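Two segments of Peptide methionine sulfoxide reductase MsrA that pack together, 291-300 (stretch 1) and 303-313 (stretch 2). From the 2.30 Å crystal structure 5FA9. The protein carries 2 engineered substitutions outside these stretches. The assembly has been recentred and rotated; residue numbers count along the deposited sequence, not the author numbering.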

ATOM      1  N   LEU B 291     -12.624  -4.239 -30.414  1.00 47.02           N
ATOM      2  CA  LEU B 291     -11.221  -4.598 -30.231  1.00 50.22           C
ATOM      3  C   LEU B 291     -10.638  -5.378 -31.406  1.00 44.58           C
ATOM      4  O   LEU B 291     -11.345  -6.105 -32.102  1.00 44.47           O
ATOM      5  CB  LEU B 291     -11.050  -5.412 -28.945  1.00 36.34           C
ATOM      6  CG  LEU B 291     -11.580  -4.775 -27.660  1.00 44.06           C
ATOM      7  CD1 LEU B 291     -11.450  -5.741 -26.491  1.00 40.63           C
ATOM      8  CD2 LEU B 291     -10.856  -3.469 -27.368  1.00 34.75           C
ATOM      9  N   ARG B 292      -9.336  -5.207 -31.615  1.00 49.33           N
ATOM     10  CA  ARG B 292      -8.577  -6.018 -32.558  1.00 40.93           C
ATOM     11  C   ARG B 292      -7.418  -6.696 -31.836  1.00 44.91           C
ATOM     12  O   ARG B 292      -6.532  -6.025 -31.308  1.00 44.24           O
ATOM     13  CB  ARG B 292      -8.059  -5.160 -33.713  1.00 46.55           C
ATOM     14  CG  ARG B 292      -7.208  -5.920 -34.716  1.00 42.29           C
ATOM     15  CD  ARG B 292      -6.793  -5.021 -35.871  1.00 56.56           C
ATOM     16  NE  ARG B 292      -5.510  -5.418 -36.446  1.00 67.81           N
ATOM     17  CZ  ARG B 292      -4.389  -4.713 -36.324  1.00 76.41           C
ATOM     18  NH1 ARG B 292      -4.395  -3.572 -35.648  1.00 72.51           N
ATOM     19  NH2 ARG B 292      -3.265  -5.145 -36.878  1.00 75.07           N
ATOM     20  N   PHE B 293      -7.422  -8.026 -31.816  1.00 47.32           N
ATOM     21  CA  PHE B 293      -6.396  -8.773 -31.098  1.00 39.34           C
ATOM     22  C   PHE B 293      -5.108  -8.910 -31.901  1.00 42.33           C
ATOM     23  O   PHE B 293      -5.130  -9.234 -33.089  1.00 42.37           O
ATOM     24  CB  PHE B 293      -6.911 -10.161 -30.710  1.00 38.89           C
ATOM     25  CG  PHE B 293      -5.885 -11.015 -30.022  1.00 43.32           C
ATOM     26  CD1 PHE B 293      -5.540 -10.778 -28.702  1.00 46.46           C
ATOM     27  CD2 PHE B 293      -5.269 -12.060 -30.693  1.00 43.24           C
ATOM     28  CE1 PHE B 293      -4.596 -11.562 -28.064  1.00 44.53           C
ATOM     29  CE2 PHE B 293      -4.325 -12.849 -30.060  1.00 37.36           C
ATOM     30  CZ  PHE B 293      -3.988 -12.599 -28.745  1.00 40.38           C
ATOM     31  N   ILE B 294      -3.986  -8.661 -31.234  1.00 37.38           N
ATOM     32  CA  ILE B 294      -2.673  -8.786 -31.851  1.00 44.94           C
ATOM     33  C   ILE B 294      -1.795  -9.730 -31.040  1.00 41.71           C
ATOM     34  O   ILE B 294      -1.383  -9.395 -29.930  1.00 43.08           O
ATOM     35  CB  ILE B 294      -1.977  -7.419 -31.979  1.00 42.49           C
ATOM     36  CG1 ILE B 294      -2.869  -6.441 -32.747  1.00 42.41           C
ATOM     37  CG2 ILE B 294      -0.621  -7.570 -32.653  1.00 39.14           C
ATOM     38  CD1 ILE B 294      -2.202  -5.133 -33.077  1.00 59.75           C
ATOM     39  N   PRO B 295      -1.511 -10.921 -31.595  1.00 46.49           N
ATOM     40  CA  PRO B 295      -0.707 -11.950 -30.924  1.00 45.35           C
ATOM     41  C   PRO B 295       0.663 -11.432 -30.494  1.00 41.86           C
ATOM     42  O   PRO B 295       1.237 -10.583 -31.176  1.00 39.38           O
ATOM     43  CB  PRO B 295      -0.564 -13.037 -31.994  1.00 46.62           C
ATOM     44  CG  PRO B 295      -1.734 -12.837 -32.894  1.00 38.81           C
ATOM     45  CD  PRO B 295      -1.963 -11.357 -32.926  1.00 41.04           C
ATOM     46  N   TYR B 296       1.166 -11.942 -29.373  1.00 32.09           N
ATOM     47  CA  TYR B 296       2.459 -11.528 -28.833  1.00 45.45           C
ATOM     48  C   TYR B 296       3.587 -11.711 -29.845  1.00 48.83           C
ATOM     49  O   TYR B 296       4.481 -10.871 -29.950  1.00 48.79           O
ATOM     50  CB  TYR B 296       2.769 -12.309 -27.553  1.00 46.44           C
ATOM     51  CG  TYR B 296       4.060 -11.907 -26.876  1.00 45.15           C
ATOM     52  CD1 TYR B 296       4.110 -10.801 -26.037  1.00 42.89           C
ATOM     53  CD2 TYR B 296       5.226 -12.638 -27.066  1.00 51.75           C
ATOM     54  CE1 TYR B 296       5.286 -10.431 -25.413  1.00 50.18           C
ATOM     55  CE2 TYR B 296       6.407 -12.274 -26.447  1.00 39.85           C
ATOM     56  CZ  TYR B 296       6.431 -11.170 -25.621  1.00 50.47           C
ATOM     57  OH  TYR B 296       7.601 -10.802 -25.000  1.00 43.12           O
ATOM     58  N   ASP B 297       3.537 -12.815 -30.583  1.00 46.86           N
ATOM     59  CA  ASP B 297       4.556 -13.132 -31.577  1.00 56.32           C
ATOM     60  C   ASP B 297       4.600 -12.115 -32.716  1.00 49.61           C
ATOM     61  O   ASP B 297       5.650 -11.895 -33.321  1.00 62.66           O
ATOM     62  CB  ASP B 297       4.321 -14.531 -32.150  1.00 54.10           C
ATOM     63  CG  ASP B 297       4.561 -15.627 -31.132  1.00 78.25           C
ATOM     64  OD1 ASP B 297       5.145 -15.334 -30.067  1.00 70.11           O
ATOM     65  OD2 ASP B 297       4.163 -16.781 -31.395  1.00 94.52           O
ATOM     66  N   LYS B 298       3.459 -11.497 -33.001  1.00 46.25           N
ATOM     67  CA  LYS B 298       3.353 -10.570 -34.123  1.00 44.37           C
ATOM     68  C   LYS B 298       3.364  -9.108 -33.683  1.00 45.26           C
ATOM     69  O   LYS B 298       3.317  -8.203 -34.516  1.00 56.17           O
ATOM     70  CB  LYS B 298       2.078 -10.860 -34.918  1.00 49.86           C
ATOM     71  CG  LYS B 298       1.859 -12.337 -35.208  1.00 49.14           C
ATOM     72  CD  LYS B 298       0.971 -12.547 -36.422  1.00 67.00           C
ATOM     73  CE  LYS B 298       0.749 -14.027 -36.687  1.00 79.69           C
ATOM     74  NZ  LYS B 298       0.273 -14.745 -35.470  1.00 60.79           N
ATOM     75  N   MET B 299       3.423  -8.884 -32.374  1.00 49.90           N
ATOM     76  CA  MET B 299       3.397  -7.533 -31.820  1.00 44.61           C
ATOM     77  C   MET B 299       4.569  -6.679 -32.295  1.00 48.23           C
ATOM     78  O   MET B 299       4.383  -5.534 -32.707  1.00 47.80           O
ATOM     79  CB  MET B 299       3.384  -7.584 -30.290  1.00 40.84           C
ATOM     80  CG  MET B 299       2.012  -7.837 -29.688  1.00 34.51           C
ATOM     81  SD  MET B 299       2.026  -7.811 -27.886  1.00 42.52           S
ATOM     82  CE  MET B 299       2.645  -6.160 -27.576  1.00 36.28           C
ATOM     83  N   GLU B 300       5.771  -7.242 -32.234  1.00 50.44           N
ATOM     84  CA  GLU B 300       6.981  -6.509 -32.591  1.00 50.14           C
ATOM     85  C   GLU B 300       7.031  -6.144 -34.075  1.00 49.55           C
ATOM     86  O   GLU B 300       7.451  -5.045 -34.435  1.00 52.64           O
ATOM     87  CB  GLU B 300       8.219  -7.325 -32.209  1.00 45.36           C
ATOM     88  CG  GLU B 300       9.498  -6.511 -32.118  1.00 61.29           C
ATOM     89  CD  GLU B 300      10.515  -7.133 -31.180  1.00 75.79           C
ATOM     90  OE1 GLU B 300      10.315  -8.297 -30.772  1.00 69.48           O
ATOM     91  OE2 GLU B 300      11.512  -6.459 -30.849  1.00 92.27           O
ATOM     92  N   GLY B 303       4.730  -3.262 -35.072  1.00 55.63           N
ATOM     93  CA  GLY B 303       5.081  -1.974 -34.503  1.00 45.79           C
ATOM     94  C   GLY B 303       4.710  -1.771 -33.046  1.00 45.54           C
ATOM     95  O   GLY B 303       4.782  -0.653 -32.536  1.00 42.65           O
ATOM     96  N   TYR B 304       4.312  -2.844 -32.371  1.00 37.84           N
ATOM     97  CA  TYR B 304       3.897  -2.746 -30.973  1.00 43.35           C
ATOM     98  C   TYR B 304       4.947  -3.312 -30.021  1.00 42.28           C
ATOM     99  O   TYR B 304       4.613  -3.920 -29.004  1.00 34.98           O
ATOM    100  CB  TYR B 304       2.560  -3.460 -30.770  1.00 36.80           C
ATOM    101  CG  TYR B 304       1.408  -2.792 -31.485  1.00 54.43           C
ATOM    102  CD1 TYR B 304       1.085  -3.136 -32.792  1.00 50.16           C
ATOM    103  CD2 TYR B 304       0.652  -1.810 -30.859  1.00 43.92           C
ATOM    104  CE1 TYR B 304       0.037  -2.524 -33.453  1.00 51.10           C
ATOM    105  CE2 TYR B 304      -0.400  -1.194 -31.513  1.00 53.78           C
ATOM    106  CZ  TYR B 304      -0.703  -1.555 -32.809  1.00 56.21           C
ATOM    107  OH  TYR B 304      -1.748  -0.947 -33.466  1.00 40.88           O
ATOM    108  N   GLY B 305       6.217  -3.099 -30.353  1.00 39.52           N
ATOM    109  CA  GLY B 305       7.317  -3.604 -29.550  1.00 34.78           C
ATOM    110  C   GLY B 305       7.404  -2.996 -28.163  1.00 37.71           C
ATOM    111  O   GLY B 305       7.936  -3.614 -27.240  1.00 40.74           O
ATOM    112  N   ASP B 306       6.885  -1.784 -28.010  1.00 36.53           N
ATOM    113  CA  ASP B 306       6.956  -1.076 -26.737  1.00 37.56           C
ATOM    114  C   ASP B 306       5.974  -1.626 -25.704  1.00 45.82           C
ATOM    115  O   ASP B 306       6.064  -1.301 -24.520  1.00 44.51           O
ATOM    116  CB  ASP B 306       6.698   0.417 -26.945  1.00 41.47           C
ATOM    117  CG  ASP B 306       7.829   1.106 -27.683  1.00 57.73           C
ATOM    118  OD1 ASP B 306       8.907   0.494 -27.824  1.00 49.92           O
ATOM    119  OD2 ASP B 306       7.638   2.260 -28.123  1.00 68.48           O
ATOM    120  N   TYR B 307       5.042  -2.461 -26.153  1.00 34.41           N
ATOM    121  CA  TYR B 307       3.970  -2.942 -25.288  1.00 37.59           C
ATOM    122  C   TYR B 307       4.156  -4.395 -24.855  1.00 37.46           C
ATOM    123  O   TYR B 307       3.271  -4.981 -24.232  1.00 40.01           O
ATOM    124  CB  TYR B 307       2.619  -2.778 -25.991  1.00 36.89           C
ATOM    125  CG  TYR B 307       2.294  -1.346 -26.348  1.00 38.03           C
ATOM    126  CD1 TYR B 307       1.672  -0.506 -25.433  1.00 39.51           C
ATOM    127  CD2 TYR B 307       2.614  -0.831 -27.598  1.00 41.12           C
ATOM    128  CE1 TYR B 307       1.376   0.806 -25.753  1.00 35.21           C
ATOM    129  CE2 TYR B 307       2.321   0.479 -27.927  1.00 39.65           C
ATOM    130  CZ  TYR B 307       1.702   1.292 -27.002  1.00 40.02           C
ATOM    131  OH  TYR B 307       1.407   2.598 -27.326  1.00 42.39           O
ATOM    132  N   LEU B 308       5.306  -4.971 -25.187  1.00 41.15           N
ATOM    133  CA  LEU B 308       5.608  -6.354 -24.817  1.00 35.54           C
ATOM    134  C   LEU B 308       5.581  -6.638 -23.303  1.00 33.30           C
ATOM    135  O   LEU B 308       5.037  -7.663 -22.891  1.00 36.95           O
ATOM    136  CB  LEU B 308       6.969  -6.769 -25.391  1.00 35.81           C
ATOM    137  CG  LEU B 308       7.112  -6.753 -26.914  1.00 43.10           C
ATOM    138  CD1 LEU B 308       8.521  -7.151 -27.326  1.00 34.74           C
ATOM    139  CD2 LEU B 308       6.083  -7.665 -27.566  1.00 37.34           C
ATOM    140  N   PRO B 309       6.161  -5.749 -22.467  1.00 34.96           N
ATOM    141  CA  PRO B 309       6.143  -6.065 -21.031  1.00 31.88           C
ATOM    142  C   PRO B 309       4.747  -6.124 -20.409  1.00 36.78           C
ATOM    143  O   PRO B 309       4.583  -6.741 -19.357  1.00 29.00           O
ATOM    144  CB  PRO B 309       6.951  -4.919 -20.413  1.00 26.32           C
ATOM    145  CG  PRO B 309       7.840  -4.460 -21.504  1.00 31.36           C
ATOM    146  CD  PRO B 309       7.005  -4.569 -22.740  1.00 30.73           C
ATOM    147  N   TYR B 310       3.760  -5.495 -21.040  1.00 31.58           N
ATOM    148  CA  TYR B 310       2.396  -5.527 -20.522  1.00 31.84           C
ATOM    149  C   TYR B 310       1.770  -6.906 -20.717  1.00 34.62           C
ATOM    150  O   TYR B 310       0.819  -7.269 -20.026  1.00 32.35           O
ATOM    151  CB  TYR B 310       1.537  -4.453 -21.190  1.00 31.18           C
ATOM    152  CG  TYR B 310       1.984  -3.043 -20.879  1.00 32.03           C
ATOM    153  CD1 TYR B 310       1.813  -2.504 -19.609  1.00 32.76           C
ATOM    154  CD2 TYR B 310       2.577  -2.250 -21.852  1.00 32.80           C
ATOM    155  CE1 TYR B 310       2.222  -1.217 -19.317  1.00 27.99           C
ATOM    156  CE2 TYR B 310       2.988  -0.959 -21.570  1.00 25.33           C
ATOM    157  CZ  TYR B 310       2.808  -0.449 -20.302  1.00 33.25           C
ATOM    158  OH  TYR B 310       3.217   0.835 -20.018  1.00 31.44           O
ATOM    159  N   VAL B 311       2.312  -7.669 -21.661  1.00 38.59           N
ATOM    160  CA  VAL B 311       1.862  -9.035 -21.895  1.00 34.71           C
ATOM    161  C   VAL B 311       2.697 -10.012 -21.075  1.00 39.97           C
ATOM    162  O   VAL B 311       2.161 -10.899 -20.410  1.00 36.54           O
ATOM    163  CB  VAL B 311       1.945  -9.416 -23.383  1.00 42.56           C
ATOM    164  CG1 VAL B 311       1.404 -10.822 -23.602  1.00 29.77           C
ATOM    165  CG2 VAL B 311       1.182  -8.412 -24.229  1.00 33.35           C
ATOM    166  N   LYS B 312       4.014  -9.841 -21.130  1.00 39.25           N
ATOM    167  CA  LYS B 312       4.933 -10.691 -20.382  1.00 39.86           C
ATOM    168  C   LYS B 312       5.860  -9.858 -19.502  1.00 33.16           C
ATOM    169  O   LYS B 312       6.967  -9.512 -19.915  1.00 39.25           O
ATOM    170  CB  LYS B 312       5.761 -11.557 -21.335  1.00 40.44           C
ATOM    171  CG  LYS B 312       4.958 -12.580 -22.119  1.00 44.83           C
ATOM    172  CD  LYS B 312       5.865 -13.404 -23.019  1.00 41.37           C
ATOM    173  CE  LYS B 312       5.077 -14.436 -23.807  1.00 51.59           C
ATOM    174  NZ  LYS B 312       4.667 -15.583 -22.952  1.00 56.38           N
ATOM    175  N   PRO B 313       5.404  -9.531 -18.283  1.00 32.08           N
ATOM    176  CA  PRO B 313       6.164  -8.726 -17.317  1.00 33.49           C
ATOM    177  C   PRO B 313       7.503  -9.356 -16.941  1.00 38.95           C
ATOM    178  O   PRO B 313       8.441  -8.642 -16.589  1.00 38.80           O
ATOM    179  CB  PRO B 313       5.234  -8.660 -16.100  1.00 32.41           C
ATOM    180  CG  PRO B 313       4.281  -9.794 -16.272  1.00 37.13           C
ATOM    181  CD  PRO B 313       4.095  -9.941 -17.747  1.00 30.64           C
TER
HETATM  182  O   HOH W   1       8.011  -2.678 -32.638  1.00 52.21           O

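How does the backbone bring the two stretches together? Stretch 1 runs as a strand from Leu291 to Pro295 and then enters a weakly bonded helical turn; after a short connection the chain returns as stretch 2, which coils into a second weakly bonded helical segment around Leu308 to Val311. The chains lie closest near the connection, with the CA atoms of Glu300 and Gly305 4.2 Å apart, and farther along they separate to 7.3 Å between the CA atoms of Tyr296 and Leu308, leaving room for side chains between them.

Which polar contacts fasten the close end? The main one is a hydrogen bond from Tyr304 N to Met299 O, 2.7 Å long. A weak one, 3.3 Å, runs from Gly303 N to Glu300 O. That same carbonyl also accepts from a water, 3.0 Å from Glu300 O, which in turn accepts from Gly305 N at 2.9 Å, so the water bridges two backbone groups. Gly303 has phi and psi of 93° and 11°, where a CB would be jammed against the preceding carbonyl oxygen; glycine suits this bend.

What fills the space where the backbones part? Met299 is buried, and its long, flexible side chain, with chi angles m, t and p, carries its end nearer to stretch 2 although its CA-to-CB bond points sideways. Its CE lies 3.7 Å from Tyr307 CB and 3.8 Å from Leu308 CD2, while its SD is 3.8 Å from Val311 CG2. An unbranched thioether can thread among these apolar groups without leaving a charge or a hydrogen-bond donor buried. Val311 points toward stretch 1 and touches two partners, its CG1 lying 3.6 Å from Tyr296 CD1.

How does Tyr296 use its ring? Pointing toward stretch 2 with chi1 t, it meets Leu308 as well, with its CE1 3.6 Å from Leu308 CD2. Over one face lies the aliphatic part of Lys312: Lys312 CD is 3.8 Å from the centroid of the Tyr296 ring, a CH-pi contact. The amine, Lys312 NZ, is 5.2 Å from that centroid, at most a weak attraction, and is hydrogen-bonded elsewhere in the structure. A long lysine thus offers methylenes to the ring while its charged end finds a polar partner.

What joins the strand to stretch 2? Ile294 points toward it and sets CD1 3.5 Å from CE1 of Tyr304, a small apolar contact between two buried residues. In all, the two stretches bury 609 Å², both sides summed.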